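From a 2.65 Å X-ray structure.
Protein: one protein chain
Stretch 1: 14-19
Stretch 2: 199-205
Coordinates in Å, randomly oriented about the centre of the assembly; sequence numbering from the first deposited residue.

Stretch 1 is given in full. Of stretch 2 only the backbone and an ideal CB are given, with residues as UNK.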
# COMPACT_ATOMS: atom_id res chain seq x y z
N GLU A 14 -15.68 12.17 6.21
CA GLU A 14 -15.43 13.34 7.05
C GLU A 14 -14.88 14.48 6.19
O GLU A 14 -15.40 15.60 6.24
CB GLU A 14 -14.46 13.00 8.18
CG GLU A 14 -15.02 11.99 9.18
CD GLU A 14 -13.95 11.25 9.97
OE1 GLU A 14 -14.28 10.21 10.57
OE2 GLU A 14 -12.78 11.69 9.98
N ASP A 15 -13.84 14.18 5.42
CA ASP A 15 -13.21 15.16 4.52
C ASP A 15 -13.38 14.71 3.07
O ASP A 15 -12.89 13.66 2.67
CB ASP A 15 -11.72 15.30 4.86
CG ASP A 15 -11.09 16.54 4.26
OD1 ASP A 15 -11.72 17.20 3.40
OD2 ASP A 15 -9.95 16.86 4.65
N VAL A 16 -14.07 15.54 2.28
CA VAL A 16 -14.42 15.21 0.89
C VAL A 16 -13.22 15.00 -0.05
O VAL A 16 -13.37 14.38 -1.11
CB VAL A 16 -15.35 16.28 0.27
CG1 VAL A 16 -16.72 16.24 0.94
CG2 VAL A 16 -14.74 17.68 0.36
N ILE A 17 -12.05 15.53 0.31
CA ILE A 17 -10.84 15.35 -0.51
C ILE A 17 -10.25 13.95 -0.35
O ILE A 17 -9.47 13.50 -1.20
CB ILE A 17 -9.81 16.48 -0.23
CG1 ILE A 17 -10.33 17.79 -0.82
CG2 ILE A 17 -8.44 16.14 -0.83
CD1 ILE A 17 -9.44 18.99 -0.60
N ASP A 18 -10.62 13.24 0.72
CA ASP A 18 -10.25 11.84 0.87
C ASP A 18 -10.84 11.01 -0.26
O ASP A 18 -10.15 10.20 -0.89
CB ASP A 18 -10.73 11.28 2.22
CG ASP A 18 -10.13 12.00 3.42
OD1 ASP A 18 -9.01 12.54 3.31
OD2 ASP A 18 -10.79 12.02 4.48
N LYS A 19 -12.13 11.22 -0.52
CA LYS A 19 -12.83 10.62 -1.66
C LYS A 19 -12.05 10.79 -2.95
O LYS A 19 -11.67 9.81 -3.60
CB LYS A 19 -14.22 11.24 -1.85
CG LYS A 19 -15.35 10.58 -1.09
CD LYS A 19 -16.68 11.19 -1.48
CE LYS A 19 -17.84 10.22 -1.33
NZ LYS A 19 -18.96 10.57 -2.26
N UNK A 199 0.41 18.18 1.16
CA UNK A 199 0.45 19.63 1.35
C UNK A 199 -0.87 20.24 1.78
O UNK A 199 -0.89 21.30 2.42
CB UNK A 199 0.91 20.30 0.05
N UNK A 200 -1.98 19.60 1.42
CA UNK A 200 -3.31 20.07 1.84
C UNK A 200 -3.56 19.77 3.32
O UNK A 200 -4.01 20.65 4.06
CB UNK A 200 -4.40 19.42 0.99
N UNK A 201 -3.27 18.54 3.73
CA UNK A 201 -3.42 18.13 5.13
C UNK A 201 -2.48 18.89 6.05
O UNK A 201 -2.74 19.03 7.25
CB UNK A 201 -3.17 16.63 5.27
N UNK A 202 -1.37 19.38 5.49
CA UNK A 202 -0.45 20.27 6.20
C UNK A 202 -1.12 21.61 6.53
O UNK A 202 -1.01 22.09 7.65
CB UNK A 202 0.81 20.50 5.36
N UNK A 203 -1.81 22.18 5.55
CA UNK A 203 -2.48 23.48 5.72
C UNK A 203 -3.65 23.44 6.71
O UNK A 203 -4.01 24.47 7.27
CB UNK A 203 -2.99 23.97 4.36
N UNK A 204 -4.24 22.27 6.91
CA UNK A 204 -5.28 22.10 7.92
C UNK A 204 -4.70 22.22 9.32
O UNK A 204 -5.22 22.96 10.15
CB UNK A 204 -5.98 20.75 7.75
N UNK A 205 -3.60 21.50 9.57
CA UNK A 205 -2.93 21.53 10.87
C UNK A 205 -2.04 22.76 11.05
O UNK A 205 -1.60 23.05 12.16
CB UNK A 205 -2.09 20.26 11.05

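Position 199 has helical backbone angles (-67/-27), and its ideal CB finds no atom of stretch 1 within 5.5 Å. Stretch 1 therefore sets no requirement, and many residues would fit. The deposited residue is Gly-199; Gly-199 O accepts a weak backbone hydrogen bond from the N of residue 203 (3.4 Å).

Position 200 is the most constrained. Its CA lies 9.2 Å from the CA of Ile-17, and its CA-to-CB bond points toward stretch 1. The ideal CB is 5.3 Å from Ile-17 CD1, and off to one side of that methyl, 7.1 Å from the ideal CB of position 200, lies Asp-15 OD2. A long side chain is needed to use both: Leu or Met could cover the methyl, Arg or Lys could reach for the charge, and an aromatic with a polar tip could do both. The residue is Tyr-200, with chi1 in t (162°). Ile-17 CD1 sits over one ring face, 3.8 Å from the centroid of the Tyr-200 ring and 15° off the normal, a CH-pi contact; the nearest ring atom is Tyr-200 CZ, 3.7 Å from Ile-17 CD1. At the ring edge, Tyr-200 OH donates a hydrogen bond to Asp-15 OD2 (3.2 Å).

Position 201 points sideways, with nothing of stretch 1 within 5.5 Å of its ideal CB. The carboxylates of Asp-15 and Asp-18 nevertheless lie within range of a long, flexible chain. Lys or Arg would suit on charge, while a shorter donor such as Gln would barely reach. The residue is Lys-201; chi1 and chi2, both m, turn the chain, and chi3 and chi4, both t, extend it, so that its end comes nearer than the CB direction suggests. Lys-201 NZ donates to Asp-15 OD2 at 3.0 Å in a salt bridge, and a longer one joins Lys-201 NZ to Asp-18 OD1 at 3.8 Å. Asp-15 OD2 thus accepts from two successive residues of the helix.

At 202 and 203 the ideal CB has nothing of stretch 1 within 5.5 Å, and stretch 1 sets no preference there. They are Phe-202 and Gln-203, both out of reach.

Position 204, one helical turn after 200, again points toward stretch 1, but its ideal CB has no neighbour within 5.5 Å. A medium-sized side chain, apolar or polar, could approach Asp-15. Leu-204 makes only a marginal contact, Leu-204 CD2 lying 3.9 Å from Asp-15 OD2; Leu-204 N donates to Tyr-200 O (3.3 Å), continuing the helix.

Position 205 is out of reach and tolerant as far as stretch 1 is concerned. It is Ala-205.

Stretch 2 (199-205) GYKFQLA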
# COMPACT_ATOMS: atom_id res chain seq x y z
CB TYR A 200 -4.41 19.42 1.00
CG TYR A 200 -5.78 19.51 1.64
CD1 TYR A 200 -6.40 20.74 1.84
CD2 TYR A 200 -6.44 18.37 2.08
CE1 TYR A 200 -7.64 20.83 2.44
CE2 TYR A 200 -7.68 18.44 2.68
CZ TYR A 200 -8.28 19.68 2.85
OH TYR A 200 -9.52 19.76 3.45
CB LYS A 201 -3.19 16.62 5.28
CG LYS A 201 -4.32 15.76 4.73
CD LYS A 201 -5.52 15.74 5.67
CE LYS A 201 -6.71 15.01 5.08
NZ LYS A 201 -7.92 15.11 5.94
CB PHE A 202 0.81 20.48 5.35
CG PHE A 202 1.74 21.53 5.88
CD1 PHE A 202 2.67 21.21 6.87
CD2 PHE A 202 1.71 22.83 5.39
CE1 PHE A 202 3.53 22.17 7.36
CE2 PHE A 202 2.57 23.79 5.88
CZ PHE A 202 3.48 23.47 6.87
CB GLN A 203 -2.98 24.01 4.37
CG GLN A 203 -1.86 24.41 3.41
CD GLN A 203 -2.36 24.65 2.00
OE1 GLN A 203 -3.41 25.26 1.80
NE2 GLN A 203 -1.61 24.18 1.01
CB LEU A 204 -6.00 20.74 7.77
CG LEU A 204 -7.33 20.76 7.01
CD1 LEU A 204 -7.22 21.46 5.67
CD2 LEU A 204 -7.85 19.34 6.84
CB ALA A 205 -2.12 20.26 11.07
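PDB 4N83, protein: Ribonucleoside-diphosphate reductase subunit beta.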